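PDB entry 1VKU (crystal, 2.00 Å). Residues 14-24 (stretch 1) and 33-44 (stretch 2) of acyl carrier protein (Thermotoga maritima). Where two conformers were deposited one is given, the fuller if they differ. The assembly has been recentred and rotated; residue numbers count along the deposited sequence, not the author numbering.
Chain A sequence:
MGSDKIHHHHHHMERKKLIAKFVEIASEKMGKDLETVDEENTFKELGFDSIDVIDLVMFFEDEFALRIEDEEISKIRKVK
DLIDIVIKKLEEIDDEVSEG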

# COMPACT_ATOMS: atom_id res chain seq x y z
N GLU A 14 -11.95 6.61 1.50
CA GLU A 14 -10.90 6.12 0.60
C GLU A 14 -9.68 5.61 1.36
O GLU A 14 -9.11 4.63 0.96
CB GLU A 14 -10.47 7.18 -0.43
CG GLU A 14 -9.69 8.35 0.18
CD GLU A 14 -9.31 9.42 -0.84
OE1 GLU A 14 -9.40 9.13 -2.07
OE2 GLU A 14 -8.92 10.55 -0.39
N ARG A 15 -9.28 6.26 2.45
CA ARG A 15 -8.10 5.81 3.19
C ARG A 15 -8.41 4.51 3.94
O ARG A 15 -7.61 3.58 3.86
CB ARG A 15 -7.61 6.89 4.16
CG ARG A 15 -7.25 8.19 3.47
CD ARG A 15 -6.52 9.21 4.39
NE ARG A 15 -5.12 8.83 4.50
CZ ARG A 15 -4.21 9.04 3.53
NH1 ARG A 15 -4.55 9.69 2.42
NH2 ARG A 15 -2.96 8.61 3.68
N LYS A 16 -9.55 4.46 4.65
CA LYS A 16 -9.98 3.25 5.34
C LYS A 16 -10.00 2.07 4.39
O LYS A 16 -9.59 0.99 4.76
CB LYS A 16 -11.33 3.43 6.05
CG LYS A 16 -11.29 4.57 7.08
CD LYS A 16 -12.33 4.50 8.20
CE LYS A 16 -11.99 5.57 9.25
NZ LYS A 16 -13.07 5.83 10.23
N LYS A 17 -10.51 2.28 3.19
CA LYS A 17 -10.63 1.23 2.19
C LYS A 17 -9.26 0.73 1.71
O LYS A 17 -9.05 -0.47 1.62
CB LYS A 17 -11.51 1.68 1.03
CG LYS A 17 -13.01 1.83 1.37
CD LYS A 17 -13.75 2.34 0.16
CE LYS A 17 -15.20 2.52 0.45
NZ LYS A 17 -15.84 3.02 -0.77
N LEU A 18 -8.34 1.64 1.42
CA LEU A 18 -6.99 1.24 1.03
C LEU A 18 -6.18 0.62 2.16
O LEU A 18 -5.39 -0.27 1.93
CB LEU A 18 -6.23 2.39 0.38
CG LEU A 18 -6.87 2.83 -0.94
CD1 LEU A 18 -6.25 4.11 -1.39
CD2 LEU A 18 -6.71 1.77 -2.01
N ILE A 19 -6.39 1.06 3.40
CA ILE A 19 -5.76 0.34 4.50
C ILE A 19 -6.32 -1.07 4.59
O ILE A 19 -5.59 -2.04 4.83
CB ILE A 19 -5.89 1.13 5.83
CG1 ILE A 19 -5.03 2.39 5.74
CG2 ILE A 19 -5.45 0.30 7.00
CD1 ILE A 19 -5.37 3.47 6.80
N ALA A 20 -7.64 -1.20 4.41
CA ALA A 20 -8.25 -2.51 4.49
C ALA A 20 -7.73 -3.41 3.37
O ALA A 20 -7.56 -4.60 3.59
CB ALA A 20 -9.80 -2.41 4.44
N LYS A 21 -7.51 -2.85 2.18
CA LYS A 21 -6.96 -3.60 1.07
C LYS A 21 -5.50 -4.02 1.37
O LYS A 21 -5.13 -5.18 1.17
CB LYS A 21 -7.00 -2.76 -0.22
CG LYS A 21 -6.67 -3.54 -1.44
CD LYS A 21 -7.82 -4.48 -1.69
CE LYS A 21 -7.51 -5.36 -2.81
NZ LYS A 21 -8.58 -6.32 -2.90
N PHE A 22 -4.70 -3.09 1.87
CA PHE A 22 -3.37 -3.40 2.34
C PHE A 22 -3.40 -4.61 3.32
O PHE A 22 -2.67 -5.55 3.13
CB PHE A 22 -2.77 -2.18 3.01
CG PHE A 22 -1.54 -2.45 3.81
CD1 PHE A 22 -0.55 -3.32 3.37
CD2 PHE A 22 -1.34 -1.79 5.02
CE1 PHE A 22 0.58 -3.55 4.12
CE2 PHE A 22 -0.20 -2.01 5.77
CZ PHE A 22 0.76 -2.90 5.33
N VAL A 23 -4.27 -4.58 4.33
CA VAL A 23 -4.35 -5.68 5.31
C VAL A 23 -4.72 -7.01 4.63
O VAL A 23 -4.16 -8.06 4.96
CB VAL A 23 -5.28 -5.30 6.46
CG1 VAL A 23 -5.56 -6.47 7.41
CG2 VAL A 23 -4.64 -4.18 7.22
N GLU A 24 -5.65 -6.96 3.69
CA GLU A 24 -6.14 -8.16 3.02
C GLU A 24 -5.07 -8.78 2.14
O GLU A 24 -4.87 -10.00 2.15
CB GLU A 24 -7.38 -7.81 2.17
CG GLU A 24 -7.80 -8.83 1.11
CD GLU A 24 -8.64 -8.19 -0.01
OE1 GLU A 24 -9.41 -7.23 0.26
OE2 GLU A 24 -8.51 -8.63 -1.17
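Stretch 2, residues 33-44: DLETVDEENTFK

Stretch 2 has no regular helix or strand; it is a loop laid along one side of the helix formed by residues 14-24. The two stretches run in opposite senses, for the CA of Leu34 lies 6.3 Å from the CA of Val23, whereas further along the loop the CA of Val37 lies 7.3 Å from the CA of Ile19, one helical turn earlier. On the helix the contact falls to Arg15, then Ile19, then the adjacent pair Phe22 and Val23, steps of three or four residues that bring these side chains onto one side; all four point their CA-to-CB bonds toward the loop. Together the stretches bury 484 Å².

Glu39 contributes the most surface, 82 Å². Its CB leaves the backbone sideways, but the end of the side chain comes nearer to the helix and meets Arg15 in a salt bridge. Arg15 NE donates a very short hydrogen bond of 2.5 Å to Glu39 OE2, with the oxygen near the guanidinium plane, and a weak one of 3.2 Å runs from Arg15 NH2 to Glu39 OE1. Glutamate suits this place because its methylenes can pack while its carboxylate reaches a charge: Glu39 CG lies 3.5 Å from Ile19 CD1. The backbone here is folded into a type I turn from Asp38 to Asn41, closed by a hydrogen bond of 3.1 Å from Asn41 N to Asp38 O. Asp38 OD1 accepts a further bond of 2.6 Å from Glu40 N.

Phe22, with 76 Å² covered, is the buried apolar anchor on the helix. Its CZ is 3.6 Å from Leu34 CD1 and 3.5 Å from Phe43 CE1, while its CE2 is 4.0 Å from Val37 CG1, which approaches the ring edge. A large flat side chain can thus touch three residues spread along an irregular loop. The two phenylalanines form an offset edge-to-face pair, the edge of Phe43 toward the face of Phe22, with centroids 5.5 Å apart and planes at 72°.

Val37 fills the middle of the contact. Its backbone is extended (phi/psi -84/129), and its side chain points toward the helix while those of Thr36 and Asp38 point away. The compact, branched side chain places CG1 3.8 Å from Ile19 CG2 and CG2 3.6 Å from Val23 CG2, so it bridges successive turns. Near Leu34 a water joins the backbones, donating to Val23 O at 2.8 Å and accepting from Leu34 N at 3.0 Å.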

# COMPACT_ATOMS: atom_id res chain seq x y z
N ASP A 33 -0.25 -11.51 9.16
CA ASP A 33 -1.46 -11.10 9.84
C ASP A 33 -1.14 -9.79 10.53
O ASP A 33 -0.32 -9.76 11.42
CB ASP A 33 -1.84 -12.16 10.87
CG ASP A 33 -3.07 -11.80 11.68
OD1 ASP A 33 -3.95 -11.09 11.14
OD2 ASP A 33 -3.26 -12.18 12.86
N LEU A 34 -1.78 -8.71 10.12
CA LEU A 34 -1.50 -7.39 10.71
C LEU A 34 -2.57 -6.95 11.70
O LEU A 34 -2.28 -6.29 12.70
CB LEU A 34 -1.36 -6.35 9.61
CG LEU A 34 -0.19 -6.56 8.66
CD1 LEU A 34 -0.28 -5.53 7.55
CD2 LEU A 34 1.18 -6.48 9.37
N GLU A 35 -3.81 -7.33 11.39
CA GLU A 35 -5.01 -6.91 12.11
C GLU A 35 -5.20 -5.38 12.18
O GLU A 35 -5.87 -4.84 11.31
CB GLU A 35 -5.17 -7.61 13.47
CG GLU A 35 -6.63 -7.85 13.85
N THR A 36 -4.62 -4.67 13.17
CA THR A 36 -4.95 -3.23 13.35
C THR A 36 -3.86 -2.26 12.94
O THR A 36 -3.04 -1.85 13.75
CB THR A 36 -5.42 -2.90 14.78
OG1 THR A 36 -6.63 -3.62 15.07
CG2 THR A 36 -5.89 -1.43 14.85
N VAL A 37 -3.91 -1.86 11.67
CA VAL A 37 -2.92 -1.00 11.06
C VAL A 37 -3.16 0.49 11.31
O VAL A 37 -4.25 0.99 11.08
CB VAL A 37 -2.85 -1.31 9.56
CG1 VAL A 37 -2.11 -0.25 8.79
CG2 VAL A 37 -2.21 -2.68 9.35
N ASP A 38 -2.12 1.18 11.78
CA ASP A 38 -2.07 2.63 11.76
C ASP A 38 -1.22 3.08 10.56
O ASP A 38 -0.12 2.59 10.34
CB ASP A 38 -1.48 3.14 13.07
CG ASP A 38 -1.49 4.67 13.20
OD1 ASP A 38 -1.21 5.39 12.23
OD2 ASP A 38 -1.73 5.25 14.27
N GLU A 39 -1.76 4.00 9.77
CA GLU A 39 -1.06 4.65 8.68
C GLU A 39 0.33 5.21 9.00
O GLU A 39 1.17 5.34 8.11
CB GLU A 39 -1.87 5.84 8.24
CG GLU A 39 -2.66 5.66 6.97
CD GLU A 39 -3.28 6.96 6.52
OE1 GLU A 39 -2.66 8.02 6.76
OE2 GLU A 39 -4.38 6.94 5.95
N GLU A 40 0.54 5.58 10.26
CA GLU A 40 1.78 6.18 10.70
C GLU A 40 2.89 5.18 10.94
O GLU A 40 4.04 5.58 11.08
CB GLU A 40 1.57 7.00 11.98
CG GLU A 40 0.77 8.29 11.80
CD GLU A 40 1.40 9.25 10.79
OE1 GLU A 40 2.63 9.49 10.86
OE2 GLU A 40 0.66 9.78 9.92
N ASN A 41 2.56 3.89 11.01
CA ASN A 41 3.56 2.83 11.12
C ASN A 41 4.47 2.77 9.91
O ASN A 41 4.01 2.86 8.76
CB ASN A 41 2.90 1.44 11.21
CG ASN A 41 1.96 1.27 12.40
OD1 ASN A 41 0.87 0.67 12.28
ND2 ASN A 41 2.37 1.78 13.54
N THR A 42 5.76 2.54 10.15
CA THR A 42 6.67 2.27 9.05
C THR A 42 6.46 0.85 8.60
O THR A 42 6.04 -0.02 9.38
CB THR A 42 8.11 2.49 9.48
OG1 THR A 42 8.44 1.54 10.50
CG2 THR A 42 8.23 3.81 10.23
N PHE A 43 6.76 0.58 7.34
CA PHE A 43 6.68 -0.80 6.88
C PHE A 43 7.66 -1.66 7.60
O PHE A 43 7.39 -2.83 7.87
CB PHE A 43 6.90 -0.87 5.39
CG PHE A 43 5.68 -0.57 4.62
CD1 PHE A 43 4.67 -1.52 4.54
CD2 PHE A 43 5.52 0.66 4.01
CE1 PHE A 43 3.51 -1.25 3.86
CE2 PHE A 43 4.36 0.94 3.31
CZ PHE A 43 3.36 -0.01 3.23
N LYS A 44 8.81 -1.06 7.91
CA LYS A 44 9.89 -1.71 8.60
C LYS A 44 9.39 -2.22 9.93
O LYS A 44 9.59 -3.38 10.26
CB LYS A 44 11.05 -0.73 8.80
CG LYS A 44 12.16 -1.25 9.67
CD LYS A 44 13.41 -0.41 9.52
CE LYS A 44 14.61 -1.07 10.17
NZ LYS A 44 14.69 -0.78 11.62
O HOH W 1 -2.86 -8.88 7.31